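Local coordinates for uncharacterized protein MTH_862 (Methanothermobacter thermautotrophicus, PDB 2R47) that is of unknown function and belongs to a family of uncharacterised archaeal proteins, forming a two-subunit assembly whose central sheet continues across the interface, at residues G117-F129 / L137-D149. Residues are numbered along the deposited sequence; the frame is centred on the assembly and turned at random. Where two conformers were deposited one is given.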
loop_
_atom_site.group_PDB
_atom_site.type_symbol
_atom_site.label_atom_id
_atom_site.label_comp_id
_atom_site.label_asym_id
_atom_site.label_seq_id
_atom_site.Cartn_x
_atom_site.Cartn_y
_atom_site.Cartn_z
ATOM N N GLY A 117 24.724 14.137 -6.899
ATOM C CA GLY A 117 24.989 12.876 -7.601
ATOM C C GLY A 117 24.005 11.728 -7.352
ATOM O O GLY A 117 24.204 10.620 -7.868
ATOM N N GLY A 118 22.959 11.972 -6.558
ATOM C CA GLY A 118 21.992 10.916 -6.221
ATOM C C GLY A 118 20.974 10.714 -7.347
ATOM O O GLY A 118 21.008 11.421 -8.346
ATOM N N GLU A 119 20.099 9.718 -7.218
ATOM C CA GLU A 119 19.153 9.379 -8.274
ATOM C C GLU A 119 17.772 9.916 -7.907
ATOM O O GLU A 119 17.361 9.779 -6.747
ATOM C CB GLU A 119 19.101 7.858 -8.407
ATOM C CG GLU A 119 17.961 7.286 -9.232
ATOM C CD GLU A 119 18.142 5.809 -9.537
ATOM O OE1 GLU A 119 19.291 5.390 -9.787
ATOM O OE2 GLU A 119 17.146 5.060 -9.540
ATOM N N LEU A 120 17.070 10.490 -8.888
ATOM C CA LEU A 120 15.710 10.911 -8.688
ATOM C C LEU A 120 14.815 9.856 -9.347
ATOM O O LEU A 120 14.952 9.565 -10.545
ATOM C CB LEU A 120 15.464 12.278 -9.319
ATOM C CG LEU A 120 14.047 12.824 -9.162
ATOM C CD1 LEU A 120 13.776 12.999 -7.602
ATOM C CD2 LEU A 120 13.819 14.110 -10.052
ATOM N N MET A 121 13.865 9.334 -8.580
ATOM C CA MET A 121 12.920 8.364 -9.096
ATOM C C MET A 121 11.471 8.762 -8.845
ATOM O O MET A 121 11.180 9.550 -7.950
ATOM C CB MET A 121 13.162 7.001 -8.435
ATOM C CG MET A 121 14.451 6.357 -8.888
ATOM S SD MET A 121 14.653 4.668 -8.270
ATOM C CE MET A 121 12.941 4.033 -8.336
ATOM N N GLY A 122 10.583 8.205 -9.657
ATOM C CA GLY A 122 9.166 8.267 -9.395
ATOM C C GLY A 122 8.521 6.902 -9.353
ATOM O O GLY A 122 8.821 6.003 -10.164
ATOM N N LEU A 123 7.581 6.745 -8.449
ATOM C CA LEU A 123 6.849 5.505 -8.371
ATOM C C LEU A 123 5.400 5.953 -8.392
ATOM O O LEU A 123 4.978 6.715 -7.529
ATOM C CB LEU A 123 7.185 4.859 -7.033
ATOM C CG LEU A 123 7.099 3.385 -6.758
ATOM C CD1 LEU A 123 8.034 2.636 -7.702
ATOM C CD2 LEU A 123 7.565 3.183 -5.272
ATOM N N CYS A 124 4.636 5.567 -9.415
ATOM C CA CYS A 124 3.261 6.050 -9.478
ATOM C C CYS A 124 2.327 4.993 -10.095
ATOM O O CYS A 124 2.768 3.919 -10.506
ATOM C CB CYS A 124 3.191 7.374 -10.284
ATOM S SG CYS A 124 3.720 7.225 -12.011
ATOM N N TYR A 125 1.033 5.315 -10.117
ATOM C CA TYR A 125 0.040 4.464 -10.706
ATOM C C TYR A 125 -0.655 5.249 -11.808
ATOM O O TYR A 125 -0.780 6.475 -11.715
ATOM C CB TYR A 125 -0.969 3.970 -9.672
ATOM C CG TYR A 125 -0.328 3.041 -8.665
ATOM C CD1 TYR A 125 -0.381 1.643 -8.815
ATOM C CD2 TYR A 125 0.408 3.570 -7.600
ATOM C CE1 TYR A 125 0.244 0.803 -7.874
ATOM C CE2 TYR A 125 1.070 2.741 -6.690
ATOM C CZ TYR A 125 0.991 1.364 -6.828
ATOM O OH TYR A 125 1.664 0.612 -5.875
ATOM N N MET A 126 -1.142 4.518 -12.808
ATOM C CA MET A 126 -1.972 5.069 -13.881
ATOM C C MET A 126 -1.275 6.217 -14.605
ATOM O O MET A 126 -1.943 7.174 -15.034
ATOM C CB MET A 126 -3.354 5.516 -13.335
ATOM C CG MET A 126 -4.051 4.427 -12.501
ATOM S SD MET A 126 -4.199 2.814 -13.279
ATOM C CE MET A 126 -5.519 3.172 -14.458
ATOM N N ASP A 127 0.063 6.146 -14.698
ATOM C CA ASP A 127 0.875 7.092 -15.489
ATOM C C ASP A 127 0.797 8.528 -14.958
ATOM O O ASP A 127 0.850 9.492 -15.731
ATOM C CB ASP A 127 0.462 7.046 -16.954
ATOM C CG ASP A 127 1.627 7.224 -17.912
ATOM O OD1 ASP A 127 2.822 7.205 -17.487
ATOM O OD2 ASP A 127 1.317 7.376 -19.122
ATOM N N MET A 128 0.659 8.666 -13.649
ATOM C CA MET A 128 0.360 9.966 -13.061
ATOM C C MET A 128 1.409 10.997 -13.422
ATOM O O MET A 128 1.061 12.141 -13.746
ATOM C CB MET A 128 0.262 9.844 -11.525
ATOM C CG MET A 128 -0.505 10.960 -10.848
ATOM S SD MET A 128 -2.279 10.951 -11.245
ATOM C CE MET A 128 -2.740 9.288 -10.711
ATOM N N PHE A 129 2.690 10.654 -13.316
ATOM C CA PHE A 129 3.695 11.674 -13.562
ATOM C C PHE A 129 3.726 12.178 -15.014
ATOM O O PHE A 129 3.845 13.387 -15.260
ATOM C CB PHE A 129 5.074 11.199 -13.168
ATOM C CG PHE A 129 5.274 11.114 -11.686
ATOM C CD1 PHE A 129 5.002 12.209 -10.892
ATOM C CD2 PHE A 129 5.752 9.953 -11.110
ATOM C CE1 PHE A 129 5.220 12.151 -9.474
ATOM C CE2 PHE A 129 5.970 9.881 -9.720
ATOM C CZ PHE A 129 5.679 10.978 -8.926
ATOM N N LEU A 137 9.091 18.598 -16.698
ATOM C CA LEU A 137 9.372 19.579 -15.653
ATOM C C LEU A 137 10.484 19.133 -14.737
ATOM O O LEU A 137 11.132 19.979 -14.144
ATOM C CB LEU A 137 8.121 19.887 -14.805
ATOM C CG LEU A 137 6.840 20.326 -15.552
ATOM C CD1 LEU A 137 5.830 20.687 -14.528
ATOM C CD2 LEU A 137 7.099 21.483 -16.454
ATOM N N LEU A 138 10.659 17.810 -14.582
ATOM C CA LEU A 138 11.695 17.205 -13.687
ATOM C C LEU A 138 12.620 16.283 -14.490
ATOM O O LEU A 138 12.231 15.782 -15.515
ATOM C CB LEU A 138 11.046 16.373 -12.576
ATOM C CG LEU A 138 10.099 17.040 -11.593
ATOM C CD1 LEU A 138 9.554 16.069 -10.552
ATOM C CD2 LEU A 138 10.823 18.208 -10.907
ATOM N N ASP A 139 13.839 16.050 -14.025
ATOM C CA ASP A 139 14.759 15.141 -14.698
ATOM C C ASP A 139 14.774 13.806 -13.928
ATOM O O ASP A 139 15.676 13.575 -13.089
ATOM C CB ASP A 139 16.159 15.773 -14.742
ATOM C CG ASP A 139 17.202 14.874 -15.399
ATOM O OD1 ASP A 139 16.845 14.004 -16.197
ATOM O OD2 ASP A 139 18.403 15.048 -15.116
ATOM N N PHE A 140 13.766 12.964 -14.156
ATOM C CA PHE A 140 13.753 11.630 -13.508
ATOM C C PHE A 140 14.860 10.730 -14.075
ATOM O O PHE A 140 15.031 10.652 -15.306
ATOM C CB PHE A 140 12.403 10.919 -13.722
ATOM C CG PHE A 140 11.304 11.439 -12.883
ATOM C CD1 PHE A 140 11.246 11.143 -11.521
ATOM C CD2 PHE A 140 10.244 12.150 -13.476
ATOM C CE1 PHE A 140 10.162 11.604 -10.718
ATOM C CE2 PHE A 140 9.171 12.605 -12.709
ATOM C CZ PHE A 140 9.126 12.339 -11.320
ATOM N N ASP A 141 15.573 10.027 -13.187
ATOM C CA ASP A 141 16.453 8.962 -13.639
ATOM C C ASP A 141 15.725 7.665 -13.930
ATOM O O ASP A 141 16.109 6.918 -14.818
ATOM C CB ASP A 141 17.593 8.722 -12.637
ATOM C CG ASP A 141 18.478 9.948 -12.486
ATOM O OD1 ASP A 141 19.128 10.339 -13.474
ATOM O OD2 ASP A 141 18.491 10.549 -11.401
ATOM N N CYS A 142 14.649 7.378 -13.184
ATOM C CA CYS A 142 13.932 6.125 -13.407
ATOM C C CYS A 142 12.510 6.348 -12.907
ATOM O O CYS A 142 12.336 6.967 -11.865
ATOM C CB CYS A 142 14.596 4.944 -12.618
ATOM S SG CYS A 142 13.646 3.364 -12.562
ATOM N N VAL A 143 11.509 5.831 -13.618
ATOM C CA VAL A 143 10.139 5.904 -13.126
ATOM C C VAL A 143 9.598 4.479 -13.198
ATOM O O VAL A 143 9.833 3.790 -14.177
ATOM C CB VAL A 143 9.219 6.890 -13.979
ATOM C CG1 VAL A 143 7.705 6.657 -13.656
ATOM C CG2 VAL A 143 9.614 8.355 -13.672
ATOM N N ILE A 144 8.889 4.040 -12.171
ATOM C CA ILE A 144 8.199 2.781 -12.225
ATOM C C ILE A 144 6.715 3.116 -12.119
ATOM O O ILE A 144 6.305 3.776 -11.174
ATOM C CB ILE A 144 8.622 1.882 -11.035
ATOM C CG1 ILE A 144 10.107 1.503 -11.191
ATOM C CG2 ILE A 144 7.755 0.599 -11.034
ATOM C CD1 ILE A 144 10.769 1.024 -9.906
ATOM N N ASN A 145 5.958 2.757 -13.150
ATOM C CA ASN A 145 4.539 3.072 -13.236
ATOM C C ASN A 145 3.725 1.787 -13.257
ATOM O O ASN A 145 4.055 0.885 -14.021
ATOM C CB ASN A 145 4.249 3.877 -14.505
ATOM C CG ASN A 145 2.753 4.122 -14.689
ATOM O OD1 ASN A 145 2.066 4.525 -13.761
ATOM N ND2 ASN A 145 2.247 3.841 -15.881
ATOM N N ALA A 146 2.672 1.679 -12.456
ATOM C CA ALA A 146 1.832 0.469 -12.546
ATOM C C ALA A 146 0.383 0.814 -12.867
ATOM O O ALA A 146 -0.106 1.875 -12.428
ATOM C CB ALA A 146 1.862 -0.287 -11.214
ATOM N N ASP A 147 -0.342 -0.100 -13.533
ATOM C CA ASP A 147 -1.750 0.118 -13.737
ATOM C C ASP A 147 -2.493 -0.923 -12.947
ATOM O O ASP A 147 -2.039 -2.053 -12.834
ATOM C CB ASP A 147 -2.152 -0.017 -15.218
ATOM C CG ASP A 147 -1.515 1.055 -16.095
ATOM O OD1 ASP A 147 -1.147 2.126 -15.610
ATOM O OD2 ASP A 147 -1.336 0.800 -17.282
ATOM N N ILE A 148 -3.653 -0.538 -12.434
ATOM C CA ILE A 148 -4.458 -1.402 -11.578
ATOM C C ILE A 148 -5.832 -1.568 -12.213
ATOM O O ILE A 148 -6.438 -0.585 -12.641
ATOM C CB ILE A 148 -4.717 -0.719 -10.192
ATOM C CG1 ILE A 148 -3.419 -0.360 -9.473
ATOM C CG2 ILE A 148 -5.683 -1.569 -9.286
ATOM C CD1 ILE A 148 -2.425 -1.473 -9.335
ATOM N N ASP A 149 -6.305 -2.806 -12.265
ATOM C CA ASP A 149 -7.692 -3.067 -12.574
ATOM C C ASP A 149 -8.149 -4.375 -11.962
ATOM O O ASP A 149 -7.332 -5.256 -11.611
ATOM C CB ASP A 149 -7.989 -2.933 -14.077
ATOM C CG ASP A 149 -7.568 -4.114 -14.865
ATOM O OD1 ASP A 149 -6.959 -5.043 -14.299
ATOM O OD2 ASP A 149 -7.888 -4.115 -16.079
#
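Asn145 reaches past the end of strand 118-125 to the turn at Tyr125-Met128. Its CG lies anti to the backbone N (chi1 175°), and OD1 accepts from Asp127 N at 2.7 Å, the donor tilted 31° from the amide plane. Cutting Asn145 back to alanine removes OD1, which would probably leave Asp127 N without this partner and the turn less firmly held. Just before the paired rungs, Asp141 grips Leu120 twice: OD2 uses its anti lone pair to take Leu120 N at 2.9 Å, nearly straight, and Asp141 N donates to Leu120 O. Beyond, Gly122 N donates to Cys142 O, and Gly122 O accepts from Ile144 N. A side chain at Gly122 would run into Phe129, whose ring carries Phe140 CZ over the centre of one face. Val143 CG2 sits over one face of the Phe140 ring, toward its rim. On the other side of the sheet, Leu123 CD1 packs tightly on Ile144 CB (3.5 Å). Helices 128-131 and 134-137 join the two parallel strands in a beta-alpha-beta crossover. Helix 11-22 covers the Leu123 face; Tyr135 lies against Phe129 and Phe140. Strand 88-91 flanks 118-125, and residues 142-149 pair antiparallel with a strand of the second subunit, so the sheet runs on across the interface.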